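Local coordinates for cytolethal distending toxin subunit B (Escherichia coli, PDB 2F1N), which nicks DNA as the endonuclease subunit of a tripartite bacterial toxin, very probably causing the DNA damage that arrests intoxicated cells at G2/M, at residues P60-T66 / R78-W82; V93-F97 / A110-R116. All blocks are in the same frame, centred on the assembly; numbering follows the deposited sequence.

Contact 1: residues P60-T66 / R78-W82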
ATOM      1  N   PRO A  60       4.537 -11.539  10.840  1.00 16.30           N
ATOM      2  CA  PRO A  60       5.606 -12.445  11.260  1.00 16.13           C
ATOM      3  C   PRO A  60       5.414 -12.744  12.746  1.00 15.73           C
ATOM      4  O   PRO A  60       5.085 -11.839  13.518  1.00 15.36           O
ATOM      5  CB  PRO A  60       6.875 -11.595  11.072  1.00 16.37           C
ATOM      6  CG  PRO A  60       6.508 -10.536  10.058  1.00 16.46           C
ATOM      7  CD  PRO A  60       5.079 -10.280  10.288  1.00 15.88           C
ATOM      8  N   SER A  61       5.605 -14.015  13.128  1.00 16.78           N
ATOM      9  CA  SER A  61       5.470 -14.420  14.521  1.00 17.55           C
ATOM     10  C   SER A  61       6.402 -13.703  15.477  1.00 17.17           C
ATOM     11  O   SER A  61       6.093 -13.614  16.662  1.00 16.82           O
ATOM     12  CB  SER A  61       5.641 -15.959  14.674  1.00 18.15           C
ATOM     13  OG  SER A  61       6.945 -16.309  14.244  1.00 22.70           O
ATOM     14  N   THR A  62       7.514 -13.176  14.984  1.00 16.08           N
ATOM     15  CA  THR A  62       8.407 -12.442  15.900  1.00 16.64           C
ATOM     16  C   THR A  62       8.159 -10.934  15.958  1.00 15.12           C
ATOM     17  O   THR A  62       8.831 -10.257  16.713  1.00 15.02           O
ATOM     18  CB  THR A  62       9.859 -12.661  15.547  1.00 17.66           C
ATOM     19  OG1 THR A  62      10.091 -12.222  14.199  1.00 17.78           O
ATOM     20  CG2 THR A  62      10.148 -14.182  15.520  1.00 16.62           C
ATOM     21  N   ALA A  63       7.228 -10.408  15.171  1.00 14.07           N
ATOM     22  CA  ALA A  63       6.914  -8.977  15.248  1.00 12.98           C
ATOM     23  C   ALA A  63       6.006  -8.711  16.432  1.00 13.54           C
ATOM     24  O   ALA A  63       5.074  -9.506  16.713  1.00 14.03           O
ATOM     25  CB  ALA A  63       6.259  -8.487  13.936  1.00 13.49           C
ATOM     26  N   VAL A  64       6.292  -7.644  17.181  1.00 11.94           N
ATOM     27  CA  VAL A  64       5.649  -7.449  18.499  1.00 12.34           C
ATOM     28  C   VAL A  64       4.883  -6.136  18.554  1.00 11.88           C
ATOM     29  O   VAL A  64       5.452  -5.093  18.265  1.00 12.27           O
ATOM     30  CB  VAL A  64       6.727  -7.451  19.619  1.00 11.91           C
ATOM     31  CG1 VAL A  64       6.103  -7.201  21.006  1.00 12.88           C
ATOM     32  CG2 VAL A  64       7.510  -8.730  19.612  1.00 11.22           C
ATOM     33  N   ASP A  65       3.597  -6.174  18.930  1.00 11.95           N
ATOM     34  CA  ASP A  65       2.773  -4.956  19.075  1.00 13.48           C
ATOM     35  C   ASP A  65       3.453  -3.969  20.016  1.00 14.23           C
ATOM     36  O   ASP A  65       3.886  -4.346  21.116  1.00 14.33           O
ATOM     37  CB  ASP A  65       1.429  -5.341  19.736  1.00 15.09           C
ATOM     38  CG  ASP A  65       0.316  -4.284  19.552  1.00 20.78           C
ATOM     39  OD1 ASP A  65       0.540  -3.025  19.413  1.00 21.82           O
ATOM     40  OD2 ASP A  65      -0.884  -4.655  19.535  1.00 27.00           O
ATOM     41  N   THR A  66       3.507  -2.702  19.621  1.00 12.43           N
ATOM     42  CA  THR A  66       4.116  -1.693  20.476  1.00 13.11           C
ATOM     43  C   THR A  66       3.164  -1.164  21.529  1.00 14.48           C
ATOM     44  O   THR A  66       3.616  -0.489  22.464  1.00 16.66           O
ATOM     45  CB  THR A  66       4.520  -0.490  19.621  1.00 11.23           C
ATOM     46  OG1 THR A  66       3.349  -0.008  18.952  1.00 10.70           O
ATOM     47  CG2 THR A  66       5.491  -0.911  18.508  1.00 11.40           C
ATOM     48  N   ARG A  78      -3.042  -2.404  14.153  1.00 11.26           N
ATOM     49  CA  ARG A  78      -2.005  -2.513  15.185  1.00 11.20           C
ATOM     50  C   ARG A  78      -0.681  -2.104  14.608  1.00 11.22           C
ATOM     51  O   ARG A  78      -0.381  -2.419  13.460  1.00 11.74           O
ATOM     52  CB  ARG A  78      -1.824  -3.999  15.696  1.00 13.40           C
ATOM     53  CG  ARG A  78      -2.975  -4.584  16.483  1.00 20.73           C
ATOM     54  CD  ARG A  78      -2.947  -6.132  16.436  1.00 25.21           C
ATOM     55  NE  ARG A  78      -2.138  -6.603  17.539  1.00 31.45           N
ATOM     56  CZ  ARG A  78      -1.568  -7.806  17.625  1.00 32.85           C
ATOM     57  NH1 ARG A  78      -1.667  -8.674  16.634  1.00 34.46           N
ATOM     58  NH2 ARG A  78      -0.891  -8.125  18.725  1.00 34.96           N
ATOM     59  N   GLU A  79       0.150  -1.440  15.418  1.00 10.37           N
ATOM     60  CA  GLU A  79       1.543  -1.176  15.045  1.00 10.05           C
ATOM     61  C   GLU A  79       2.409  -2.237  15.689  1.00 10.14           C
ATOM     62  O   GLU A  79       2.312  -2.450  16.897  1.00  9.91           O
ATOM     63  CB  GLU A  79       1.985   0.184  15.601  1.00 10.41           C
ATOM     64  CG  GLU A  79       3.454   0.499  15.350  1.00 10.01           C
ATOM     65  CD  GLU A  79       3.790   1.838  15.963  1.00 13.89           C
ATOM     66  OE1 GLU A  79       3.908   1.955  17.214  1.00 14.22           O
ATOM     67  OE2 GLU A  79       3.856   2.803  15.180  1.00 20.83           O
ATOM     68  N   LEU A  80       3.263  -2.887  14.882  1.00  9.96           N
ATOM     69  CA  LEU A  80       4.213  -3.881  15.374  1.00 12.02           C
ATOM     70  C   LEU A  80       5.649  -3.494  15.035  1.00 11.94           C
ATOM     71  O   LEU A  80       5.894  -2.884  13.990  1.00 13.31           O
ATOM     72  CB  LEU A  80       3.893  -5.291  14.791  1.00 12.24           C
ATOM     73  CG  LEU A  80       2.417  -5.596  14.456  1.00 16.25           C
ATOM     74  CD1 LEU A  80       2.319  -6.781  13.451  1.00 18.97           C
ATOM     75  CD2 LEU A  80       1.638  -5.920  15.723  1.00 19.22           C
ATOM     76  N   ILE A  81       6.599  -3.813  15.921  1.00 11.76           N
ATOM     77  CA  ILE A  81       7.981  -3.668  15.569  1.00 12.85           C
ATOM     78  C   ILE A  81       8.540  -5.029  15.215  1.00 13.12           C
ATOM     79  O   ILE A  81       8.309  -6.022  15.921  1.00 13.10           O
ATOM     80  CB  ILE A  81       8.808  -2.939  16.699  1.00 15.08           C
ATOM     81  CG1 ILE A  81       8.459  -1.460  16.652  1.00 19.89           C
ATOM     82  CG2 ILE A  81      10.342  -3.011  16.436  1.00 16.65           C
ATOM     83  CD1 ILE A  81       8.994  -0.589  17.839  1.00 24.16           C
ATOM     84  N   TRP A  82       9.299  -5.058  14.122  1.00 11.02           N
ATOM     85  CA  TRP A  82       9.841  -6.321  13.607  1.00 13.52           C
ATOM     86  C   TRP A  82      11.342  -6.166  13.552  1.00 13.78           C
ATOM     87  O   TRP A  82      11.905  -5.414  12.730  1.00 12.65           O
ATOM     88  CB  TRP A  82       9.227  -6.640  12.226  1.00 13.10           C
ATOM     89  CG  TRP A  82       9.593  -7.975  11.609  1.00 13.55           C
ATOM     90  CD1 TRP A  82      10.077  -9.109  12.245  1.00 18.30           C
ATOM     91  CD2 TRP A  82       9.476  -8.304  10.222  1.00 14.40           C
ATOM     92  NE1 TRP A  82      10.252 -10.119  11.317  1.00 15.86           N
ATOM     93  CE2 TRP A  82       9.874  -9.656  10.073  1.00 16.53           C
ATOM     94  CE3 TRP A  82       9.035  -7.596   9.088  1.00 16.77           C
ATOM     95  CZ2 TRP A  82       9.890 -10.304   8.819  1.00 17.35           C
ATOM     96  CZ3 TRP A  82       9.011  -8.260   7.824  1.00 18.96           C
ATOM     97  CH2 TRP A  82       9.433  -9.603   7.726  1.00 15.88           C
TER
HETATM   98  O   HOH W   1      -0.896  -0.863  18.097  1.00 16.87           O
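The apolar centre of this contact is the indole of Trp82, covered on one face by Pro60: CG of Pro60 stands 3.5 Å from the centroid of the six-membered ring of Trp82, 13° off its normal, a CH-pi contact. Trp34 of helix 31-42 also touches Pro60, and Val38 and Ile42 of that helix touch Trp82, so the pair belongs to the layer between sheet and helix. Pro60 opens a type I turn closed by Ala63 N to Pro60 O (3.1 Å), which brings Ala63 CB to 3.9 Å from Trp82 CB and 4.1 Å from Leu80 CB. Beyond the turn the backbones pair antiparallel. Val64 and Ile81 exchange two hydrogen bonds, N to O, each 2.9 Å, and Thr66 N adds a third to Glu79 O (3.0 Å). The far end is polar. Asp65 OD2 forms a salt bridge with Arg78 NE (3.1 Å), whereas its OD1 accepts from the backbone of Gly67 and from a water that links it, at 2.9 Å, to Glu79 N, likewise 2.9 Å from the water. Thr66 OG1 donates to Glu79 OE1 (2.7 Å), and OE2 of that glutamate pairs with Arg68. Strand 64-65 pairs within the sheet with strand 78-83 alone, making it an edge strand, one of the two outermost in a sheet of the DNase I-like fold.

Contact 2: residues V93-F97 / A110-R116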
ATOM      1  N   VAL A  93      11.973  -2.825  11.416  1.00 17.03           N
ATOM      2  CA  VAL A  93      10.969  -2.135  10.610  1.00 13.95           C
ATOM      3  C   VAL A  93       9.664  -2.096  11.404  1.00 13.47           C
ATOM      4  O   VAL A  93       9.480  -2.893  12.346  1.00 13.32           O
ATOM      5  CB  VAL A  93      10.750  -2.791   9.211  1.00 14.56           C
ATOM      6  CG1 VAL A  93      12.006  -2.620   8.271  1.00 13.83           C
ATOM      7  CG2 VAL A  93      10.263  -4.251   9.337  1.00 13.72           C
ATOM      8  N   TYR A  94       8.765  -1.216  10.998  1.00 10.94           N
ATOM      9  CA  TYR A  94       7.449  -1.077  11.615  1.00 10.51           C
ATOM     10  C   TYR A  94       6.394  -1.680  10.702  1.00 10.14           C
ATOM     11  O   TYR A  94       6.409  -1.477   9.494  1.00 11.72           O
ATOM     12  CB  TYR A  94       7.125   0.431  11.855  1.00 11.59           C
ATOM     13  CG  TYR A  94       7.904   0.993  13.017  1.00 11.78           C
ATOM     14  CD1 TYR A  94       9.200   1.444  12.838  1.00 17.21           C
ATOM     15  CD2 TYR A  94       7.314   1.056  14.274  1.00 18.42           C
ATOM     16  CE1 TYR A  94       9.946   1.952  13.940  1.00 17.34           C
ATOM     17  CE2 TYR A  94       7.998   1.563  15.346  1.00 23.10           C
ATOM     18  CZ  TYR A  94       9.313   2.036  15.163  1.00 24.32           C
ATOM     19  OH  TYR A  94      10.008   2.551  16.233  1.00 29.94           O
ATOM     20  N   ILE A  95       5.466  -2.474  11.270  1.00  9.69           N
ATOM     21  CA  ILE A  95       4.365  -3.023  10.474  1.00  9.36           C
ATOM     22  C   ILE A  95       3.062  -2.455  10.965  1.00  9.11           C
ATOM     23  O   ILE A  95       2.806  -2.439  12.181  1.00 11.39           O
ATOM     24  CB  ILE A  95       4.313  -4.597  10.621  1.00  9.81           C
ATOM     25  CG1 ILE A  95       5.640  -5.242  10.161  1.00 11.00           C
ATOM     26  CG2 ILE A  95       3.138  -5.140   9.767  1.00 10.50           C
ATOM     27  CD1 ILE A  95       5.625  -6.807  10.389  1.00 12.88           C
ATOM     28  N   TYR A  96       2.204  -2.003  10.057  1.00  8.46           N
ATOM     29  CA  TYR A  96       0.863  -1.536  10.470  1.00  8.74           C
ATOM     30  C   TYR A  96      -0.062  -2.551   9.862  1.00  9.94           C
ATOM     31  O   TYR A  96      -0.113  -2.745   8.616  1.00 10.16           O
ATOM     32  CB  TYR A  96       0.610  -0.094   9.919  1.00  9.90           C
ATOM     33  CG  TYR A  96       1.621   0.789  10.561  1.00  9.79           C
ATOM     34  CD1 TYR A  96       1.374   1.332  11.838  1.00 11.05           C
ATOM     35  CD2 TYR A  96       2.902   0.952   9.992  1.00 10.03           C
ATOM     36  CE1 TYR A  96       2.350   2.095  12.509  1.00 11.46           C
ATOM     37  CE2 TYR A  96       3.893   1.675  10.670  1.00 11.17           C
ATOM     38  CZ  TYR A  96       3.606   2.246  11.917  1.00 15.21           C
ATOM     39  OH  TYR A  96       4.598   2.939  12.608  1.00 12.66           O
ATOM     40  N   PHE A  97      -0.753  -3.269  10.738  1.00  8.93           N
ATOM     41  CA  PHE A  97      -1.475  -4.469  10.291  1.00  9.97           C
ATOM     42  C   PHE A  97      -2.946  -4.367  10.604  1.00 10.53           C
ATOM     43  O   PHE A  97      -3.295  -4.063  11.748  1.00 10.76           O
ATOM     44  CB  PHE A  97      -0.851  -5.722  10.941  1.00 11.18           C
ATOM     45  CG  PHE A  97      -1.158  -6.995  10.185  1.00 15.17           C
ATOM     46  CD1 PHE A  97      -2.348  -7.621  10.349  1.00 20.14           C
ATOM     47  CD2 PHE A  97      -0.213  -7.531   9.280  1.00 19.38           C
ATOM     48  CE1 PHE A  97      -2.663  -8.781   9.632  1.00 19.79           C
ATOM     49  CE2 PHE A  97      -0.526  -8.718   8.547  1.00 19.60           C
ATOM     50  CZ  PHE A  97      -1.759  -9.303   8.735  1.00 21.02           C
ATOM     51  N   ALA A 110      -1.690  -4.695   5.114  1.00 10.22           N
ATOM     52  CA  ALA A 110      -0.542  -4.161   5.893  1.00  9.85           C
ATOM     53  C   ALA A 110       0.252  -3.111   5.145  1.00 10.66           C
ATOM     54  O   ALA A 110       0.249  -3.061   3.914  1.00  9.55           O
ATOM     55  CB  ALA A 110       0.432  -5.329   6.350  1.00 11.12           C
ATOM     56  N   LEU A 111       0.935  -2.292   5.931  1.00  9.97           N
ATOM     57  CA  LEU A 111       2.033  -1.446   5.439  1.00 11.28           C
ATOM     58  C   LEU A 111       3.256  -1.750   6.288  1.00  9.83           C
ATOM     59  O   LEU A 111       3.174  -1.839   7.532  1.00 11.55           O
ATOM     60  CB  LEU A 111       1.628   0.006   5.575  1.00 11.61           C
ATOM     61  CG  LEU A 111       0.652   0.578   4.566  1.00 14.52           C
ATOM     62  CD1 LEU A 111      -0.034   1.828   5.186  1.00 17.07           C
ATOM     63  CD2 LEU A 111       1.460   0.989   3.308  1.00 10.06           C
ATOM     64  N   VAL A 112       4.404  -1.882   5.636  1.00  8.89           N
ATOM     65  CA  VAL A 112       5.664  -2.094   6.323  1.00 10.14           C
ATOM     66  C   VAL A 112       6.547  -0.882   6.004  1.00 11.71           C
ATOM     67  O   VAL A 112       6.625  -0.464   4.826  1.00 12.91           O
ATOM     68  CB  VAL A 112       6.366  -3.347   5.797  1.00 12.30           C
ATOM     69  CG1 VAL A 112       7.565  -3.723   6.719  1.00 12.10           C
ATOM     70  CG2 VAL A 112       5.342  -4.516   5.723  1.00 11.75           C
ATOM     71  N   SER A 113       7.151  -0.321   7.029  1.00 12.04           N
ATOM     72  CA  SER A 113       7.969   0.889   6.808  1.00 13.02           C
ATOM     73  C   SER A 113       9.252   0.898   7.596  1.00 11.35           C
ATOM     74  O   SER A 113       9.274   0.499   8.737  1.00 11.74           O
ATOM     75  CB  SER A 113       7.204   2.156   7.169  1.00 13.97           C
ATOM     76  OG  SER A 113       6.310   1.909   8.197  1.00 25.49           O
ATOM     77  N   ASN A 114      10.312   1.420   6.991  1.00 12.53           N
ATOM     78  CA  ASN A 114      11.587   1.501   7.745  1.00 12.74           C
ATOM     79  C   ASN A 114      11.693   2.729   8.656  1.00 14.38           C
ATOM     80  O   ASN A 114      12.736   2.923   9.320  1.00 14.58           O
ATOM     81  CB  ASN A 114      12.793   1.418   6.811  1.00 12.44           C
ATOM     82  CG  ASN A 114      12.812   2.484   5.746  1.00 17.20           C
ATOM     83  OD1 ASN A 114      12.119   3.488   5.809  1.00 19.06           O
ATOM     84  ND2 ASN A 114      13.702   2.284   4.767  1.00 22.26           N
ATOM     85  N   ARG A 115      10.611   3.503   8.713  1.00 14.31           N
ATOM     86  CA  ARG A 115      10.478   4.602   9.665  1.00 16.99           C
ATOM     87  C   ARG A 115       9.157   4.434  10.430  1.00 14.92           C
ATOM     88  O   ARG A 115       8.147   4.087   9.828  1.00 14.11           O
ATOM     89  CB  ARG A 115      10.488   5.953   8.912  1.00 17.76           C
ATOM     90  CG  ARG A 115      11.824   6.242   8.205  1.00 24.09           C
ATOM     91  CD  ARG A 115      11.993   7.681   7.626  1.00 34.75           C
ATOM     92  NE  ARG A 115      12.092   8.749   8.650  1.00 42.76           N
ATOM     93  CZ  ARG A 115      13.131   9.606   8.821  1.00 46.54           C
ATOM     94  NH1 ARG A 115      14.227   9.550   8.063  1.00 47.87           N
ATOM     95  NH2 ARG A 115      13.073  10.536   9.781  1.00 49.36           N
ATOM     96  N   ARG A 116       9.146   4.717  11.720  1.00 13.12           N
ATOM     97  CA  ARG A 116       7.873   4.787  12.417  1.00 13.14           C
ATOM     98  C   ARG A 116       6.913   5.768  11.774  1.00 13.32           C
ATOM     99  O   ARG A 116       7.301   6.912  11.426  1.00 12.68           O
ATOM    100  CB  ARG A 116       8.096   5.152  13.889  1.00 14.17           C
ATOM    101  CG  ARG A 116       6.827   5.399  14.757  1.00 15.20           C
ATOM    102  CD  ARG A 116       7.215   5.958  16.190  1.00 19.05           C
ATOM    103  NE  ARG A 116       6.066   6.064  17.118  1.00 19.25           N
ATOM    104  CZ  ARG A 116       5.171   7.063  17.168  1.00 19.21           C
ATOM    105  NH1 ARG A 116       5.250   8.110  16.352  1.00 21.98           N
ATOM    106  NH2 ARG A 116       4.168   6.985  18.037  1.00 23.97           N
TER
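Strands 93-97 and 110-113 run antiparallel, their axes 4.7 Å apart at closest approach and 167° between their directions, as the arms of a beta hairpin. Two hydrogen-bonded pairs carry the ladder. Tyr94 N reaches Ser113 O at 2.9 Å and Ser113 N returns to Tyr94 O at 2.8 Å; Tyr96 N to Leu111 O (2.7 Å) and Leu111 N to Tyr96 O (2.9 Å) repeat the pattern. Between and beyond them, Ile95 with Val112 and Phe97 with Ala110 are non-hydrogen-bonded pairs. Their side chains share a face with Val93: Val93 CG2 meets Val112 CG1 at 3.8 Å, and Phe97 CD2 meets Ala110 CB at 3.7 Å. Helix 31-42 covers part of this face through Trp34 and Ile42. The other face bears Tyr94, Tyr96, Leu111 and Ser113, and Ile136 of strand 133-138 touches the last three. Past the strand end the chain bends so that Arg116 CB lies over the Tyr94 ring, 3.7 Å from its centroid in a CH-pi contact. Tyr96 OH is hydrogen-bonded to Glu79 OE2 and to the backbone N of Ala117. Main-chain bonds and apolar contacts thus hold the paired strands between helix 31-42 and strand 133-138, while the buried Tyr96 hydroxyl keeps polar partners and exposed Arg116 offers Tyr94 an aliphatic carbon.

Contacts 1 and 2 illustrate how a sheet is assembled from successive neighbours in sequence. Their centres lie 9 Å apart, and contact 1 closes before contact 2 opens. Strands 64-65, 78-83, 92-98 and 109-113 follow one another along the chain and stand side by side in the same order, each antiparallel to the next, from the sheet's outer edge inward to strand 50-56. The facing strands of the two contacts, 78-83 and 92-98, are direct neighbours: Leu80 N lies 2.8 Å from Ile95 O, and Ile81 CG1 packs 3.3 Å from Tyr94 CE2. This meander thus builds one flank of a DNase I-like sheet, passing from a partly exposed border to a buried interior.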